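Laccase (Botrytis aclada, PDB 3SQR) probably oxidises hydroquinone-type phenols while reducing dioxygen to water at its copper centres, serving lignin degradation and the detoxification of lignin-derived products. Local coordinates at residues A[213-216]-A[217-220]; A[328-332]-A[333-337]; A[55-58]-A[59-62]. One frame throughout, in Å; residues are numbered along the deposited sequence.

Interaction 1 (A[213-216]-A[217-220]); sequences IWDT and ARLG. With NAG (2-acetamido-2-deoxy-beta-D-glucopyranose), chain B; BMA (beta-D-mannopyranose), chain C.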
loop_
_atom_site.group_PDB
_atom_site.type_symbol
_atom_site.label_atom_id
_atom_site.label_comp_id
_atom_site.label_asym_id
_atom_site.label_seq_id
_atom_site.Cartn_x
_atom_site.Cartn_y
_atom_site.Cartn_z
ATOM N N ILE A 213 -2.230 3.739 -21.306
ATOM C CA ILE A 213 -3.635 3.437 -21.224
ATOM C C ILE A 213 -4.399 4.401 -20.324
ATOM O O ILE A 213 -5.616 4.259 -20.160
ATOM C CB ILE A 213 -3.848 1.969 -20.849
ATOM C CG1 ILE A 213 -2.962 1.556 -19.720
ATOM C CG2 ILE A 213 -3.360 1.055 -22.015
ATOM C CD1 ILE A 213 -3.077 0.090 -19.334
ATOM N N TRP A 214 -3.699 5.370 -19.731
ATOM C CA TRP A 214 -4.343 6.297 -18.808
ATOM C C TRP A 214 -5.377 7.148 -19.540
ATOM O O TRP A 214 -6.456 7.441 -19.015
ATOM C CB TRP A 214 -3.284 7.190 -18.164
ATOM C CG TRP A 214 -3.737 8.473 -17.583
ATOM C CD1 TRP A 214 -3.349 9.709 -17.997
ATOM C CD2 TRP A 214 -4.683 8.694 -16.522
ATOM N NE1 TRP A 214 -3.966 10.664 -17.280
ATOM C CE2 TRP A 214 -4.787 10.082 -16.349
ATOM C CE3 TRP A 214 -5.432 7.871 -15.705
ATOM C CZ2 TRP A 214 -5.623 10.655 -15.399
ATOM C CZ3 TRP A 214 -6.289 8.451 -14.786
ATOM C CH2 TRP A 214 -6.329 9.823 -14.605
ATOM N N ASP A 215 -5.054 7.578 -20.757
ATOM C CA ASP A 215 -6.049 8.399 -21.472
ATOM C C ASP A 215 -7.361 7.651 -21.734
ATOM O O ASP A 215 -8.461 8.233 -21.636
ATOM C CB ASP A 215 -5.443 9.021 -22.752
ATOM C CG ASP A 215 -4.438 10.073 -22.448
ATOM O OD1 ASP A 215 -4.687 10.922 -21.569
ATOM O OD2 ASP A 215 -3.369 10.089 -23.096
ATOM N N THR A 216 -7.292 6.355 -22.007
ATOM C CA THR A 216 -8.515 5.530 -22.057
ATOM C C THR A 216 -9.095 5.362 -20.652
ATOM O O THR A 216 -10.298 5.548 -20.437
ATOM C CB THR A 216 -8.257 4.166 -22.635
ATOM O OG1 THR A 216 -7.665 4.332 -23.928
ATOM C CG2 THR A 216 -9.554 3.344 -22.724
ATOM N N ALA A 217 -8.220 5.043 -19.681
ATOM C CA ALA A 217 -8.729 4.722 -18.333
ATOM C C ALA A 217 -9.488 5.894 -17.771
ATOM O O ALA A 217 -10.511 5.737 -17.127
ATOM C CB ALA A 217 -7.584 4.297 -17.369
ATOM N N ARG A 218 -9.010 7.086 -18.037
ATOM C CA ARG A 218 -9.600 8.248 -17.413
ATOM C C ARG A 218 -10.963 8.668 -18.018
ATOM O O ARG A 218 -11.590 9.577 -17.517
ATOM C CB ARG A 218 -8.649 9.412 -17.428
ATOM C CG ARG A 218 -8.502 10.088 -18.749
ATOM C CD ARG A 218 -7.324 10.958 -18.689
ATOM N NE ARG A 218 -7.276 11.906 -19.815
ATOM C CZ ARG A 218 -6.507 12.979 -19.819
ATOM N NH1 ARG A 218 -5.713 13.247 -18.791
ATOM N NH2 ARG A 218 -6.535 13.802 -20.863
ATOM N N LEU A 219 -11.409 7.994 -19.068
ATOM C CA LEU A 219 -12.785 8.189 -19.538
ATOM C C LEU A 219 -13.765 7.607 -18.523
ATOM O O LEU A 219 -14.982 7.867 -18.587
ATOM C CB LEU A 219 -12.966 7.535 -20.921
ATOM C CG LEU A 219 -12.062 8.040 -22.070
ATOM C CD1 LEU A 219 -12.357 7.327 -23.454
ATOM C CD2 LEU A 219 -12.095 9.534 -22.232
ATOM N N GLY A 220 -13.269 6.782 -17.593
ATOM C CA GLY A 220 -14.084 6.310 -16.456
ATOM C C GLY A 220 -13.936 4.858 -16.070
ATOM O O GLY A 220 -14.265 4.446 -14.925
HETATM C C1 NAG B . 3.073 9.070 -21.944
HETATM C C2 NAG B . 2.839 7.887 -22.845
HETATM C C3 NAG B . 2.033 8.285 -24.067
HETATM C C4 NAG B . 0.818 9.147 -23.666
HETATM C C5 NAG B . 1.234 10.268 -22.752
HETATM C C6 NAG B . 0.112 11.198 -22.253
HETATM C C7 NAG B . 4.603 6.188 -22.880
HETATM C C8 NAG B . 5.953 5.804 -23.452
HETATM N N2 NAG B . 4.136 7.354 -23.252
HETATM O O3 NAG B . 1.603 7.090 -24.636
HETATM O O4 NAG B . 0.195 9.719 -24.812
HETATM O O5 NAG B . 1.849 9.645 -21.615
HETATM O O6 NAG B . -0.859 10.386 -21.667
HETATM O O7 NAG B . 3.963 5.471 -22.157
HETATM C C1 BMA C . -1.057 9.077 -25.048
HETATM C C2 BMA C . -1.828 9.997 -25.998
HETATM C C3 BMA C . -3.055 9.233 -26.453
HETATM C C4 BMA C . -2.782 7.849 -27.032
HETATM C C5 BMA C . -1.830 6.967 -26.185
HETATM C C6 BMA C . -0.986 5.940 -26.977
HETATM O O2 BMA C . -0.945 10.300 -27.061
HETATM O O3 BMA C . -3.754 10.075 -27.349
HETATM O O4 BMA C . -4.017 7.191 -27.114
HETATM O O5 BMA C . -0.831 7.806 -25.608
HETATM O O6 BMA C . -1.518 4.951 -27.848
HETATM O O HOH W 1 -8.961 11.086 -21.749
#
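Apolar packing between Trp-214 and Arg-218, one helical turn apart, forms the body of this contact. The arginine lays its aliphatic chain over one face of the indole: CB sits 3.6 Å from the centroid of the six-membered ring of Trp-214, only 11° off its normal, a CH-pi contact. CD follows across the same face nearer the rim, 3.6 Å from CE2 of Trp-214. With chi1 at 76° and the chain extended beyond CG, the methylenes run over the ring and deliver the guanidinium past it, turned 74° from the indole plane. A long side chain with an apolar stem and a charged end suits this place.

The polar contacts lie at that end. Asp-215 OD1 stands over the guanidinium face, 3.3 Å from NE of Arg-218, a salt bridge of charges alone, since no N-H points at it. NE gives its hydrogen instead to an in-plane water 2.7 Å away, which donates to Asp-215 O. OD2 of Asp-215 accepts from O6 of an N-acetylglucosamine of a protein-attached glycan at 2.9 Å, so the carboxylate links arginine and glycan. Trp-214 NE1 bonds to Asp-576 O.

Backbone bonds wind down the helix end. Ala-217 N bonds to Ile-213 O and Arg-218 N to Trp-214 O; Leu-219 N then shortens the span to reach Thr-216 O at 3.0 Å. A type I turn from Ala-217 carries the chain to Gly-220, whose positive phi suits glycine.

Helix 210-217 ends here before strand 227-230; Trp-214 and Ala-217 pack on Trp-530 of helix 529-533.

Interaction 2 (A[328-332]-A[333-337]); sequences GNWGT and TCSTN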
loop_
_atom_site.group_PDB
_atom_site.type_symbol
_atom_site.label_atom_id
_atom_site.label_comp_id
_atom_site.label_asym_id
_atom_site.label_seq_id
_atom_site.Cartn_x
_atom_site.Cartn_y
_atom_site.Cartn_z
ATOM N N GLY A 328 -4.621 -16.609 -6.034
ATOM C CA GLY A 328 -4.891 -15.199 -5.744
ATOM C C GLY A 328 -6.377 -14.926 -5.612
ATOM O O GLY A 328 -6.780 -13.974 -4.981
ATOM N N ASN A 329 -7.200 -15.738 -6.287
ATOM C CA ASN A 329 -8.650 -15.468 -6.382
ATOM C C ASN A 329 -8.916 -14.027 -6.682
ATOM O O ASN A 329 -9.582 -13.311 -5.925
ATOM C CB ASN A 329 -9.362 -15.878 -5.115
ATOM C CG ASN A 329 -9.428 -17.362 -4.937
ATOM O OD1 ASN A 329 -9.863 -18.090 -5.852
ATOM N ND2 ASN A 329 -9.151 -17.818 -3.749
ATOM N N TRP A 330 -8.475 -13.622 -7.836
ATOM C CA TRP A 330 -8.798 -12.332 -8.386
ATOM C C TRP A 330 -10.297 -12.078 -8.249
ATOM O O TRP A 330 -11.118 -12.929 -8.738
ATOM C CB TRP A 330 -8.459 -12.285 -9.860
ATOM C CG TRP A 330 -8.789 -11.022 -10.555
ATOM C CD1 TRP A 330 -10.012 -10.641 -11.058
ATOM C CD2 TRP A 330 -7.951 -9.891 -10.686
ATOM N NE1 TRP A 330 -9.969 -9.352 -11.514
ATOM C CE2 TRP A 330 -8.709 -8.874 -11.310
ATOM C CE3 TRP A 330 -6.582 -9.650 -10.392
ATOM C CZ2 TRP A 330 -8.185 -7.633 -11.597
ATOM C CZ3 TRP A 330 -6.057 -8.442 -10.738
ATOM C CH2 TRP A 330 -6.856 -7.426 -11.304
ATOM N N GLY A 331 -10.643 -10.943 -7.635
ATOM C CA GLY A 331 -12.046 -10.504 -7.520
ATOM C C GLY A 331 -12.639 -9.985 -8.823
ATOM O O GLY A 331 -12.554 -8.813 -9.122
ATOM N N THR A 332 -13.273 -10.859 -9.593
ATOM C CA THR A 332 -13.786 -10.429 -10.913
ATOM C C THR A 332 -14.948 -9.435 -10.777
ATOM O O THR A 332 -15.124 -8.574 -11.625
ATOM C CB THR A 332 -14.265 -11.642 -11.719
ATOM O OG1 THR A 332 -15.121 -12.442 -10.913
ATOM C CG2 THR A 332 -13.048 -12.494 -12.159
ATOM N N THR A 333 -15.686 -9.507 -9.686
ATOM C CA THR A 333 -16.724 -8.496 -9.434
ATOM C C THR A 333 -16.164 -7.125 -9.027
ATOM O O THR A 333 -16.848 -6.114 -9.130
ATOM C CB THR A 333 -17.735 -8.930 -8.381
ATOM O OG1 THR A 333 -17.063 -9.223 -7.181
ATOM C CG2 THR A 333 -18.494 -10.200 -8.802
ATOM N N CYS A 334 -14.873 -7.085 -8.672
ATOM C CA CYS A 334 -14.255 -5.852 -8.193
ATOM C C CYS A 334 -13.644 -5.051 -9.342
ATOM O O CYS A 334 -13.703 -3.810 -9.395
ATOM C CB CYS A 334 -13.214 -6.209 -7.097
ATOM S SG CYS A 334 -13.620 -7.470 -5.954
ATOM N N SER A 335 -12.968 -5.771 -10.237
ATOM C CA SER A 335 -12.452 -5.200 -11.427
ATOM C C SER A 335 -12.130 -6.342 -12.429
ATOM O O SER A 335 -12.040 -7.517 -12.070
ATOM C CB SER A 335 -11.208 -4.378 -11.142
ATOM O OG SER A 335 -10.143 -5.268 -10.690
ATOM N N THR A 336 -11.971 -5.949 -13.677
ATOM C CA THR A 336 -11.748 -6.898 -14.770
ATOM C C THR A 336 -10.248 -7.196 -14.957
ATOM O O THR A 336 -9.392 -6.349 -14.680
ATOM C CB THR A 336 -12.230 -6.349 -16.097
ATOM O OG1 THR A 336 -11.633 -5.079 -16.335
ATOM C CG2 THR A 336 -13.813 -6.186 -16.095
ATOM N N ASN A 337 -9.991 -8.414 -15.415
ATOM C CA ASN A 337 -8.668 -8.822 -15.855
ATOM C C ASN A 337 -8.878 -9.878 -16.956
ATOM O O ASN A 337 -9.791 -10.735 -16.903
ATOM C CB ASN A 337 -7.884 -9.402 -14.690
ATOM C CG ASN A 337 -6.447 -9.606 -15.025
ATOM O OD1 ASN A 337 -5.622 -8.675 -14.997
ATOM N ND2 ASN A 337 -6.163 -10.806 -15.412
HETATM O O HOH W 2 -10.260 -7.383 -8.689
#
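Trp-330 reaches forward along the chain to meet Ser-335 and Asn-337. Its CG is anti to the backbone N (chi1 178°), which sends the indole toward the residues that follow and brings NE1 to Ser-335 O, a hydrogen bond of 2.8 Å. The oxygen lies near the indole plane, whereas the N-H comes to it from above the carbonyl plane. One face of the ring receives CB of Asn-337, a CH-pi contact 3.8 Å from the centroid of the six-membered ring of Trp-330, and a water sits over the opposite face. Tryptophan fits because it offers a broad apolar surface together with a single N-H for a carbonyl of the loop.

Gly-331 supplies the turn's acceptor. Its O takes Cys-334 N at 2.9 Å and, with a straighter but longer approach, Ser-335 N at 3.3 Å. The same water donates to this carbonyl and to Ser-335 OG, which also bonds to Asp-273 O; three donors thus grip Gly-331 O. Lacking a side chain, Gly-331 lets SG of Cys-334 come within 3.8 Å of its CA, and that sulfur is tied to Cys-368 by a disulfide.

Thr-332 stands at the outer bend, exposed as a polar residue can be. Its CA approaches Ser-335 O at 3.6 Å in a CA-H...O contact, so this carbonyl has a second, weaker partner besides the indole.

The loop leads from strand 323-327 to strand 344-348 of a five-stranded sheet, and Trp-330 and Asn-337 both rest on Thr-228 of the edge strand 227-230 in the neighbouring sheet.

Interaction 3 (A[55-58]-A[59-62]); sequences DTNW and YDVT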
loop_
_atom_site.group_PDB
_atom_site.type_symbol
_atom_site.label_atom_id
_atom_site.label_comp_id
_atom_site.label_asym_id
_atom_site.label_seq_id
_atom_site.Cartn_x
_atom_site.Cartn_y
_atom_site.Cartn_z
ATOM N N ASP A 55 4.041 -6.833 23.279
ATOM C CA ASP A 55 3.210 -6.005 24.139
ATOM C C ASP A 55 3.717 -4.567 24.273
ATOM O O ASP A 55 3.047 -3.685 24.891
ATOM C CB ASP A 55 3.088 -6.682 25.517
ATOM C CG ASP A 55 2.338 -7.986 25.446
ATOM O OD1 ASP A 55 1.213 -8.028 24.864
ATOM O OD2 ASP A 55 2.862 -8.947 25.965
ATOM N N THR A 56 4.863 -4.299 23.672
ATOM C CA THR A 56 5.382 -2.959 23.657
ATOM C C THR A 56 4.501 -2.024 22.847
ATOM O O THR A 56 4.095 -2.374 21.730
ATOM C CB THR A 56 6.811 -2.938 23.117
ATOM O OG1 THR A 56 7.623 -3.822 23.914
ATOM C CG2 THR A 56 7.390 -1.499 23.096
ATOM N N ASN A 57 4.194 -0.842 23.391
ATOM C CA ASN A 57 3.444 0.129 22.631
ATOM C C ASN A 57 4.391 0.858 21.694
ATOM O O ASN A 57 5.033 1.806 22.064
ATOM C CB ASN A 57 2.679 1.117 23.523
ATOM C CG ASN A 57 1.772 2.036 22.708
ATOM O OD1 ASN A 57 2.112 2.362 21.598
ATOM N ND2 ASN A 57 0.661 2.504 23.272
ATOM N N TRP A 58 4.468 0.385 20.439
ATOM C CA TRP A 58 5.374 0.956 19.469
ATOM C C TRP A 58 5.012 2.331 18.962
ATOM O O TRP A 58 5.823 2.938 18.297
ATOM C CB TRP A 58 5.596 0.002 18.289
ATOM C CG TRP A 58 4.374 -0.107 17.417
ATOM C CD1 TRP A 58 4.115 0.625 16.310
ATOM C CD2 TRP A 58 3.286 -1.029 17.557
ATOM N NE1 TRP A 58 2.917 0.253 15.755
ATOM C CE2 TRP A 58 2.402 -0.791 16.483
ATOM C CE3 TRP A 58 2.979 -2.041 18.475
ATOM C CZ2 TRP A 58 1.214 -1.490 16.325
ATOM C CZ3 TRP A 58 1.792 -2.743 18.312
ATOM C CH2 TRP A 58 0.932 -2.465 17.232
ATOM N N TYR A 59 3.803 2.820 19.293
ATOM C CA TYR A 59 3.469 4.193 19.018
ATOM C C TYR A 59 4.210 5.114 19.981
ATOM O O TYR A 59 4.319 6.301 19.669
ATOM C CB TYR A 59 1.953 4.472 19.115
ATOM C CG TYR A 59 1.145 3.602 18.174
ATOM C CD1 TYR A 59 1.023 3.938 16.848
ATOM C CD2 TYR A 59 0.585 2.399 18.627
ATOM C CE1 TYR A 59 0.318 3.119 15.951
ATOM C CE2 TYR A 59 -0.101 1.588 17.789
ATOM C CZ TYR A 59 -0.234 1.933 16.442
ATOM O OH TYR A 59 -0.918 1.029 15.631
ATOM N N ASP A 60 4.537 4.599 21.162
ATOM C CA ASP A 60 5.105 5.395 22.229
ATOM C C ASP A 60 6.552 5.099 22.518
ATOM O O ASP A 60 7.227 5.961 23.057
ATOM C CB ASP A 60 4.295 5.178 23.513
ATOM C CG ASP A 60 2.859 5.692 23.413
ATOM O OD1 ASP A 60 2.518 6.503 22.502
ATOM O OD2 ASP A 60 2.057 5.265 24.280
ATOM N N VAL A 61 7.016 3.871 22.228
ATOM C CA VAL A 61 8.341 3.338 22.635
ATOM C C VAL A 61 9.023 2.788 21.384
ATOM O O VAL A 61 8.348 2.121 20.606
ATOM C CB VAL A 61 8.136 2.200 23.673
ATOM C CG1 VAL A 61 9.430 1.461 23.999
ATOM C CG2 VAL A 61 7.536 2.790 24.983
ATOM N N THR A 62 10.317 3.051 21.204
ATOM C CA THR A 62 11.030 2.554 20.060
ATOM C C THR A 62 12.363 2.020 20.502
ATOM O O THR A 62 13.143 2.744 21.158
ATOM C CB THR A 62 11.299 3.680 19.048
ATOM O OG1 THR A 62 10.086 4.380 18.730
ATOM C CG2 THR A 62 11.955 3.142 17.736
#
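The rings of Trp-58 and Tyr-59 run alongside each other, with CE2 of Tyr-59 over one face of the indole near its rim and NE1 of Trp-58 over one face of the phenol. Their planes are inclined at 31° and the tyrosine ring is 4.2 Å from the five-membered indole ring, centroid to centroid, an oblique overlap of neighbours. Trp-58 CG occupies the crowded position between backbone N and carbonyl carbon (chi1 71°), which brings the indole alongside the next residue's ring. At the edge of the phenol, in its plane, OD1 of Asn-57 lies 3.3 Å from CD2 of Tyr-59. The Asn-57 amide stands almost perpendicular to that ring, while the carboxylate of Asp-60 stacks on the amide.

The backbone forms an Asx turn at Asn-57, extended into an Asx motif by bonds to its main-chain O. OD1 of Asn-57 accepts from Tyr-59 N at 2.9 Å and, weakly, from Asp-60 N. Val-61 N meets Asn-57 O from nearly straight ahead at 2.9 Å, whereas Asp-60 N lies above that carbonyl's plane. Asparagine suits the first place because its short amide can fold back onto the following N-H groups; CG anti to the backbone N (chi1 -174°) aims OD1 there. Alongside, CG2 of Thr-56 meets CG1 of Val-61 at 3.7 Å, two branched residues joining by methyls.

The broad apolar indole of Trp-58 fills a buried place against Val-293 and Pro-294 of strand 293-300. Tyrosine adds a ring whose hydroxyl, close against CZ2 of Trp-58, is bonded to Asp-471 and Arg-498.

All three are local contacts and each holds one buried tryptophan, yet their chemistry differs. Interaction 1, at a helix end, mixes a CH-pi face, a charge pair and a sugar hydroxyl. Interaction 2 is a loop tied by carbonyl acceptors, an indole N-H and a disulfide. Interaction 3 lies at the surface and relies on an asparagine turn and two overlapping rings. Interactions 1 and 2 are both partly buried, their nearest atoms about 10 Å apart, with Gly-220 and the side chain of Ser-335 each about 8 Å from the side chain of His-531, a type 1 copper ligand; strand 227-230 follows the first and touches the second. Interaction 3 lies on the opposite side of the chain's centre from the other two.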